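PDB 4HZD: CysE, serine acetyltransferase from Brucella abortus, which probably catalyses the acetylation of L-serine by acetyl-coenzyme A to give O-acetylserine, the activated precursor used in cysteine biosynthesis. Local coordinates for residues Lys238-Pro241 / His242-Val246; Pro204-Arg207 / Gln208-Ile212; Ala178-Glu181 / Asp182-Ile186. All coordinates share one frame; numbering follows the deposited sequence.

Contact 1. Residues Lys238-Pro241 / His242-Val246. With COA (coenzyme A), chain C.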
# COMPACT_ATOMS: atom_id res chain seq x y z
N LYS A 238 -13.38 -33.13 31.35
CA LYS A 238 -12.80 -33.62 32.60
C LYS A 238 -11.32 -33.84 32.40
O LYS A 238 -10.91 -34.10 31.26
CB LYS A 238 -13.52 -34.91 33.05
CG LYS A 238 -15.03 -34.71 33.18
CD LYS A 238 -15.56 -35.06 34.57
CE LYS A 238 -16.45 -36.28 34.51
NZ LYS A 238 -15.83 -37.27 33.58
N SER A 239 -10.53 -33.72 33.48
CA SER A 239 -9.07 -33.89 33.38
C SER A 239 -8.70 -35.25 32.77
O SER A 239 -9.36 -36.25 33.01
CB SER A 239 -8.38 -33.71 34.73
OG SER A 239 -8.42 -32.36 35.18
N VAL A 240 -7.66 -35.26 31.93
CA VAL A 240 -7.24 -36.49 31.26
C VAL A 240 -5.94 -36.97 31.91
O VAL A 240 -5.00 -36.20 32.02
CB VAL A 240 -7.05 -36.25 29.74
CG1 VAL A 240 -6.50 -37.49 29.06
CG2 VAL A 240 -8.37 -35.81 29.07
N PRO A 241 -5.89 -38.24 32.38
CA PRO A 241 -4.65 -38.77 33.00
C PRO A 241 -3.51 -38.89 32.00
O PRO A 241 -3.74 -38.80 30.79
CB PRO A 241 -5.06 -40.17 33.49
CG PRO A 241 -6.33 -40.50 32.78
CD PRO A 241 -7.01 -39.21 32.44
N HIS A 242 -2.28 -39.10 32.47
CA HIS A 242 -1.17 -39.22 31.55
C HIS A 242 -1.29 -40.48 30.72
O HIS A 242 -2.00 -41.41 31.09
CB HIS A 242 0.18 -39.15 32.29
CG HIS A 242 0.37 -40.27 33.29
ND1 HIS A 242 1.05 -41.39 33.00
CD2 HIS A 242 -0.11 -40.42 34.59
CE1 HIS A 242 1.04 -42.21 34.07
NE2 HIS A 242 0.33 -41.62 35.04
N ASN A 243 -0.64 -40.48 29.56
CA ASN A 243 -0.44 -41.68 28.75
C ASN A 243 -1.70 -42.43 28.30
O ASN A 243 -1.71 -43.66 28.23
CB ASN A 243 0.55 -42.62 29.46
CG ASN A 243 1.97 -42.07 29.43
OD1 ASN A 243 2.42 -41.47 30.40
ND2 ASN A 243 2.64 -42.24 28.31
N VAL A 244 -2.77 -41.69 27.99
CA VAL A 244 -3.96 -42.27 27.35
C VAL A 244 -4.40 -41.55 26.06
O VAL A 244 -4.04 -40.37 25.83
CB VAL A 244 -5.17 -42.34 28.33
CG1 VAL A 244 -4.83 -43.19 29.55
CG2 VAL A 244 -5.60 -40.96 28.79
N THR A 245 -5.16 -42.24 25.21
CA THR A 245 -5.88 -41.55 24.14
C THR A 245 -7.34 -41.40 24.51
O THR A 245 -7.95 -42.36 25.00
CB THR A 245 -5.75 -42.24 22.78
OG1 THR A 245 -4.37 -42.49 22.50
CG2 THR A 245 -6.33 -41.36 21.68
N VAL A 246 -7.88 -40.19 24.33
CA VAL A 246 -9.32 -39.96 24.47
C VAL A 246 -9.96 -39.59 23.15
O VAL A 246 -9.35 -38.97 22.28
CB VAL A 246 -9.69 -38.94 25.59
CG1 VAL A 246 -8.86 -39.20 26.83
CG2 VAL A 246 -9.49 -37.49 25.17
N1A COA C . -13.59 -39.86 17.34
C2A COA C . -14.33 -40.85 17.88
N3A COA C . -13.84 -42.09 18.12
C4A COA C . -12.56 -42.41 17.79
C5A COA C . -11.69 -41.38 17.18
C6A COA C . -12.30 -40.04 16.97
N6A COA C . -11.60 -39.02 16.42
N7A COA C . -10.50 -41.98 16.98
C8A COA C . -10.58 -43.26 17.41
N9A COA C . -11.81 -43.51 17.89
C1B COA C . -12.34 -44.78 18.46
C2B COA C . -12.52 -45.85 17.40
O2B COA C . -13.77 -45.70 16.71
C3B COA C . -12.45 -47.13 18.21
O3B COA C . -13.76 -47.47 18.72
P3B COA C . -14.34 -48.99 18.70
O7A COA C . -13.20 -49.78 19.32
O8A COA C . -14.61 -49.29 17.24
O9A COA C . -15.61 -48.93 19.53
C4B COA C . -11.50 -46.77 19.36
O4B COA C . -11.48 -45.34 19.46
C5B COA C . -10.08 -47.27 19.12
O5B COA C . -9.54 -46.65 17.95
P1A COA C . -7.97 -46.64 17.60
O1A COA C . -7.82 -46.03 16.22
O2A COA C . -7.41 -48.03 17.88
O3A COA C . -7.37 -45.63 18.72
P2A COA C . -6.04 -44.73 18.54
O4A COA C . -5.07 -45.51 17.69
O5A COA C . -5.59 -44.23 19.90
O6A COA C . -6.57 -43.45 17.69
CBP COA C . -6.25 -41.01 17.39
CCP COA C . -5.69 -42.42 17.20
CDP COA C . -7.55 -41.07 18.18
CEP COA C . -5.21 -40.22 18.18
CAP COA C . -6.49 -40.39 15.98
OAP COA C . -7.37 -41.20 15.17
C9P COA C . -7.04 -38.97 15.99
O9P COA C . -8.22 -38.74 15.76
N8P COA C . -6.14 -38.02 16.25
C7P COA C . -6.14 -36.71 15.62
C6P COA C . -5.36 -36.68 14.31
C5P COA C . -5.73 -35.44 13.53
O5P COA C . -6.41 -34.56 14.05
N4P COA C . -5.25 -35.38 12.27
C3P COA C . -5.61 -34.40 11.27
C2P COA C . -4.58 -34.37 10.14
S1P COA C . -4.78 -32.85 9.19

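Contact 2. Residues Pro204-Arg207 / Gln208-Ile212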
# COMPACT_ATOMS: atom_id res chain seq x y z
N PRO A 204 -7.64 -24.64 30.15
CA PRO A 204 -6.86 -25.86 30.32
C PRO A 204 -5.36 -25.74 30.57
O PRO A 204 -4.67 -24.77 30.18
CB PRO A 204 -7.10 -26.63 29.01
CG PRO A 204 -8.41 -26.14 28.54
CD PRO A 204 -8.35 -24.66 28.85
N LYS A 205 -4.89 -26.78 31.24
CA LYS A 205 -3.49 -26.96 31.52
C LYS A 205 -3.03 -28.17 30.72
O LYS A 205 -3.41 -29.31 30.99
CB LYS A 205 -3.27 -27.16 33.03
CG LYS A 205 -3.98 -26.11 33.90
CD LYS A 205 -3.38 -24.71 33.75
CE LYS A 205 -4.16 -23.61 34.50
NZ LYS A 205 -5.56 -23.36 34.04
N ILE A 206 -2.24 -27.91 29.68
CA ILE A 206 -1.75 -28.97 28.79
C ILE A 206 -0.31 -29.34 29.16
O ILE A 206 0.60 -28.51 29.02
CB ILE A 206 -1.86 -28.52 27.31
CG1 ILE A 206 -3.26 -27.93 27.03
CG2 ILE A 206 -1.50 -29.64 26.34
CD1 ILE A 206 -4.43 -28.90 27.22
N ARG A 207 -0.11 -30.60 29.59
CA ARG A 207 1.21 -31.11 29.99
C ARG A 207 2.06 -31.49 28.77
O ARG A 207 1.56 -31.50 27.65
CB ARG A 207 1.06 -32.33 30.91
CG ARG A 207 0.27 -32.04 32.19
CD ARG A 207 1.14 -31.37 33.23
NE ARG A 207 0.36 -30.86 34.37
CZ ARG A 207 -0.10 -29.60 34.50
NH1 ARG A 207 0.12 -28.69 33.55
NH2 ARG A 207 -0.79 -29.24 35.58
N GLN A 208 3.33 -31.79 29.02
CA GLN A 208 4.36 -32.01 28.03
C GLN A 208 4.03 -33.20 27.12
O GLN A 208 3.45 -34.17 27.57
CB GLN A 208 5.66 -32.27 28.81
CG GLN A 208 6.91 -31.71 28.18
CD GLN A 208 8.13 -31.77 29.08
OE1 GLN A 208 9.03 -32.60 28.87
NE2 GLN A 208 8.19 -30.89 30.09
N GLY A 209 4.39 -33.12 25.84
CA GLY A 209 4.26 -34.27 24.95
C GLY A 209 2.88 -34.58 24.41
O GLY A 209 2.71 -35.53 23.65
N VAL A 210 1.89 -33.77 24.78
CA VAL A 210 0.50 -33.96 24.32
C VAL A 210 0.31 -33.66 22.82
O VAL A 210 0.92 -32.74 22.26
CB VAL A 210 -0.49 -33.12 25.21
CG1 VAL A 210 -1.90 -33.06 24.63
CG2 VAL A 210 -0.54 -33.70 26.62
N LEU A 211 -0.52 -34.48 22.17
CA LEU A 211 -1.07 -34.19 20.87
C LEU A 211 -2.59 -33.92 20.95
O LEU A 211 -3.37 -34.72 21.51
CB LEU A 211 -0.75 -35.33 19.89
CG LEU A 211 -1.52 -35.48 18.58
CD1 LEU A 211 -1.20 -34.32 17.64
CD2 LEU A 211 -1.18 -36.82 17.92
N ILE A 212 -3.00 -32.78 20.38
CA ILE A 212 -4.40 -32.43 20.32
C ILE A 212 -4.88 -32.38 18.88
O ILE A 212 -4.42 -31.54 18.06
CB ILE A 212 -4.68 -31.10 21.04
CG1 ILE A 212 -3.95 -31.05 22.40
CG2 ILE A 212 -6.20 -30.82 21.12
CD1 ILE A 212 -4.16 -29.77 23.21

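Contact 3. Residues Ala178-Glu181 / Asp182-Ile186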
# COMPACT_ATOMS: atom_id res chain seq x y z
N ALA A 178 -5.08 -20.27 30.11
CA ALA A 178 -4.48 -21.53 29.58
C ALA A 178 -2.97 -21.58 29.77
O ALA A 178 -2.26 -20.54 29.69
CB ALA A 178 -4.81 -21.73 28.11
N VAL A 179 -2.50 -22.81 29.99
CA VAL A 179 -1.08 -23.13 30.07
C VAL A 179 -0.81 -24.32 29.14
O VAL A 179 -1.48 -25.35 29.22
CB VAL A 179 -0.58 -23.45 31.48
CG1 VAL A 179 0.91 -23.72 31.44
CG2 VAL A 179 -0.88 -22.30 32.45
N VAL A 180 0.13 -24.14 28.22
CA VAL A 180 0.63 -25.22 27.41
C VAL A 180 2.11 -25.41 27.73
O VAL A 180 2.90 -24.48 27.59
CB VAL A 180 0.44 -24.93 25.90
CG1 VAL A 180 0.90 -26.12 25.06
CG2 VAL A 180 -0.99 -24.58 25.59
N GLU A 181 2.49 -26.62 28.12
CA GLU A 181 3.90 -26.92 28.42
C GLU A 181 4.70 -27.31 27.16
O GLU A 181 4.16 -27.28 26.07
CB GLU A 181 3.99 -27.97 29.53
CG GLU A 181 3.46 -27.43 30.85
CD GLU A 181 3.46 -28.45 31.99
OE1 GLU A 181 4.16 -29.48 31.94
OE2 GLU A 181 2.73 -28.20 32.96
N ASP A 182 5.98 -27.65 27.30
CA ASP A 182 6.82 -28.02 26.14
C ASP A 182 6.42 -29.24 25.37
O ASP A 182 5.71 -30.11 25.88
CB ASP A 182 8.29 -28.18 26.54
CG ASP A 182 8.80 -27.03 27.32
OD1 ASP A 182 8.19 -25.93 27.25
OD2 ASP A 182 9.80 -27.21 28.03
N ASN A 183 6.93 -29.30 24.14
CA ASN A 183 6.73 -30.41 23.21
C ASN A 183 5.26 -30.83 22.97
O ASN A 183 4.94 -32.02 22.93
CB ASN A 183 7.60 -31.60 23.61
CG ASN A 183 9.04 -31.19 23.86
OD1 ASN A 183 9.59 -31.51 24.90
ND2 ASN A 183 9.63 -30.42 22.94
N VAL A 184 4.39 -29.85 22.83
CA VAL A 184 2.99 -30.13 22.48
C VAL A 184 2.76 -29.95 20.98
O VAL A 184 3.40 -29.09 20.35
CB VAL A 184 2.07 -29.24 23.34
CG1 VAL A 184 0.60 -29.39 22.96
CG2 VAL A 184 2.26 -29.62 24.80
N SER A 185 1.88 -30.76 20.40
CA SER A 185 1.40 -30.54 19.04
C SER A 185 -0.09 -30.26 19.07
O SER A 185 -0.87 -31.01 19.70
CB SER A 185 1.69 -31.73 18.13
OG SER A 185 3.09 -31.94 18.04
N ILE A 186 -0.50 -29.17 18.42
CA ILE A 186 -1.90 -28.75 18.39
C ILE A 186 -2.36 -28.55 16.93
O ILE A 186 -1.70 -27.86 16.14
CB ILE A 186 -2.16 -27.47 19.22
CG1 ILE A 186 -1.59 -27.57 20.65
CG2 ILE A 186 -3.65 -27.10 19.25
CD1 ILE A 186 -1.83 -26.33 21.50
O HOH W 1 4.83 -26.90 23.43

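Contact 1. Residues Lys238-Pro241 / His242-Val246
Val240 lays its CG1 methyl against two valines further round the same corner. CG1 lies 3.6 Å from CG2 of Val244, the two side chains crossing at a slant. The same CG1 meets CG1 of Val246 tip to tip at 3.7 Å. Val240 can serve both because its CG1 stands anti to the backbone N (chi1 175°), which turns this branch toward the returning chain. The CG2 methyl of Val244 has further neighbours in the corner. Besides Val240 it rests on the carbonyl O of Pro241, 3.5 Å away, and brushes the CG of the proline ring at 4.1 Å, the side chains crossing at about a right angle. Ile253 of strand 252-256 also packs on Pro241, Val244 and Val246. The bend turns at Asn243, whose phi and psi are both positive, a left-handed backbone conformation. Outside it, the imidazole of His242 is gripped by its neighbour: ND1 donates to Asn243 OD1 at 2.9 Å, almost straight and nearly in the ring plane, reaching a lone pair in the carbonyl plane. The amide is held from its other end as well, since Asn243 ND2 bonds to the carbonyl of Thr257. From the preceding coil, Ser228 OG hydrogen-bonds to both Pro241 O and Val244 N, pinning the two arms of the corner. Thr245, pointing opposite to its two valine neighbours, belongs to the coenzyme A pocket. Its OG1 gives a weak hydrogen bond of 3.4 Å to O5A of the pyrophosphate, while CG2 lies 3.7 Å from the pantetheine methyl carbon CDP. The alternation of valine and threonine therefore gives this strand an oily face toward the corner and a face that meets the cofactor through both a hydroxyl and a methyl, suiting a ligand that joins phosphate to a branched hydrocarbon.

Contact 2. Residues Pro204-Arg207 / Gln208-Ile212
Ile206 packs on Val210 across the base of a type II beta turn that runs from Arg207 to Val210. The CG2 branch of Ile206 comes up against Val210 CB at 3.8 Å, the two side chains at roughly a right angle. Ile206 and Ile212 meet tip to tip, their CD1 atoms 4.1 Å apart, and CG2 of Ile206 is as near to the same CD1 of Ile212. Packing is closest at the bend, where Val210 CG2 sits 3.2 Å from the carbonyl O of Arg207. Val210 presents CG2 there because that methyl lies beside its own backbone N, with CG1 swung anti to that N (chi1 169°). Between the two arms the outer side is looser and partly open to solvent: the Gln208 side chain touches the preceding arm through CB alone, and its extended end leads away, lying against Gln226 of the next coil, while Gly209 takes the positive phi (78°) of the third turn position. Arg207 likewise leads its guanidinium away from the turn, to a salt bridge with Glu181 and a weak bond to Gln223. Leu192 of strand 191-193 packs on both isoleucines from within. Val224 of strand 223-224 covers Ile206 and Val210, and Val184 from the adjacent coil touches Ile206.

Contact 3. Residues Ala178-Glu181 / Asp182-Ile186
This is a local corner contact, in which the chain leaves strand 179-180, bends, and enters strand 185-186 in a different sheet. Val180 and Val184 carry it. CG1 of Val180 approaches the flank of Val184, 3.7 Å from CB and 3.8 Å from CG2, so that the methyl nestles against the branch point instead of meeting one methyl head-on. With CG1 anti to the backbone N in Val180 (chi1 -177°), that methyl faces across the bend. Val184 in turn presses CG2 on the carbonyl O of Glu181 at 3.3 Å, whereas Ile186 only grazes the cluster, its CD1 4.5 Å from Val180 CG1. Such corners recur throughout the left-handed beta-helix, where short parallel strands follow one another round a roughly triangular coil and aliphatic side chains fill the interior. Here Leu160 lies on Val180, and Leu164 on Val184 and Ile186. The bend itself passes through Asn183, which adopts a left-handed backbone conformation (phi 51°). A water sits in the mouth of the bend: it donates to Glu181 O at 2.8 Å and accepts from Val184 N at 3.0 Å, satisfying two backbone groups that do not bond directly to each other. On the outer side Asp182 turns its CB away from the preceding arm, yet its OD1 curls back to 3.8 Å from the carbonyl carbon of Glu181. That same oxygen accepts a hydrogen bond from Ser162 N in the preceding coil. Ser185, whose side chain leaves the corner on the far side from the valines, is bonded through OG to Arg101 NH1, tying the strand to helix 87-101.

How the contacts relate
The three contacts are equivalent corners of the beta-helix; contacts 3 and 2 lie on successive coils, and one further coil, with strands 223-224 and 229-230, separates contact 2 from contact 1. The centres of contacts 3 and 2 are 5 Å apart: Ile206 N probably bonds to Val179 O at 2.7 Å, and the Arg207-Glu181 salt bridge (NH1 to OE2, 2.7 Å) joins the two corners. The centre of contact 1 is about 10 Å from that of contact 2. The water that bridges the arms of contact 3 has its counterpart in contact 1 in a serine hydroxyl. Contact 1 alone holds a residue of the coenzyme A pocket, whereas side chains of Ile212 and Ile186 remain about 8 and 9 Å from a bound cofactor.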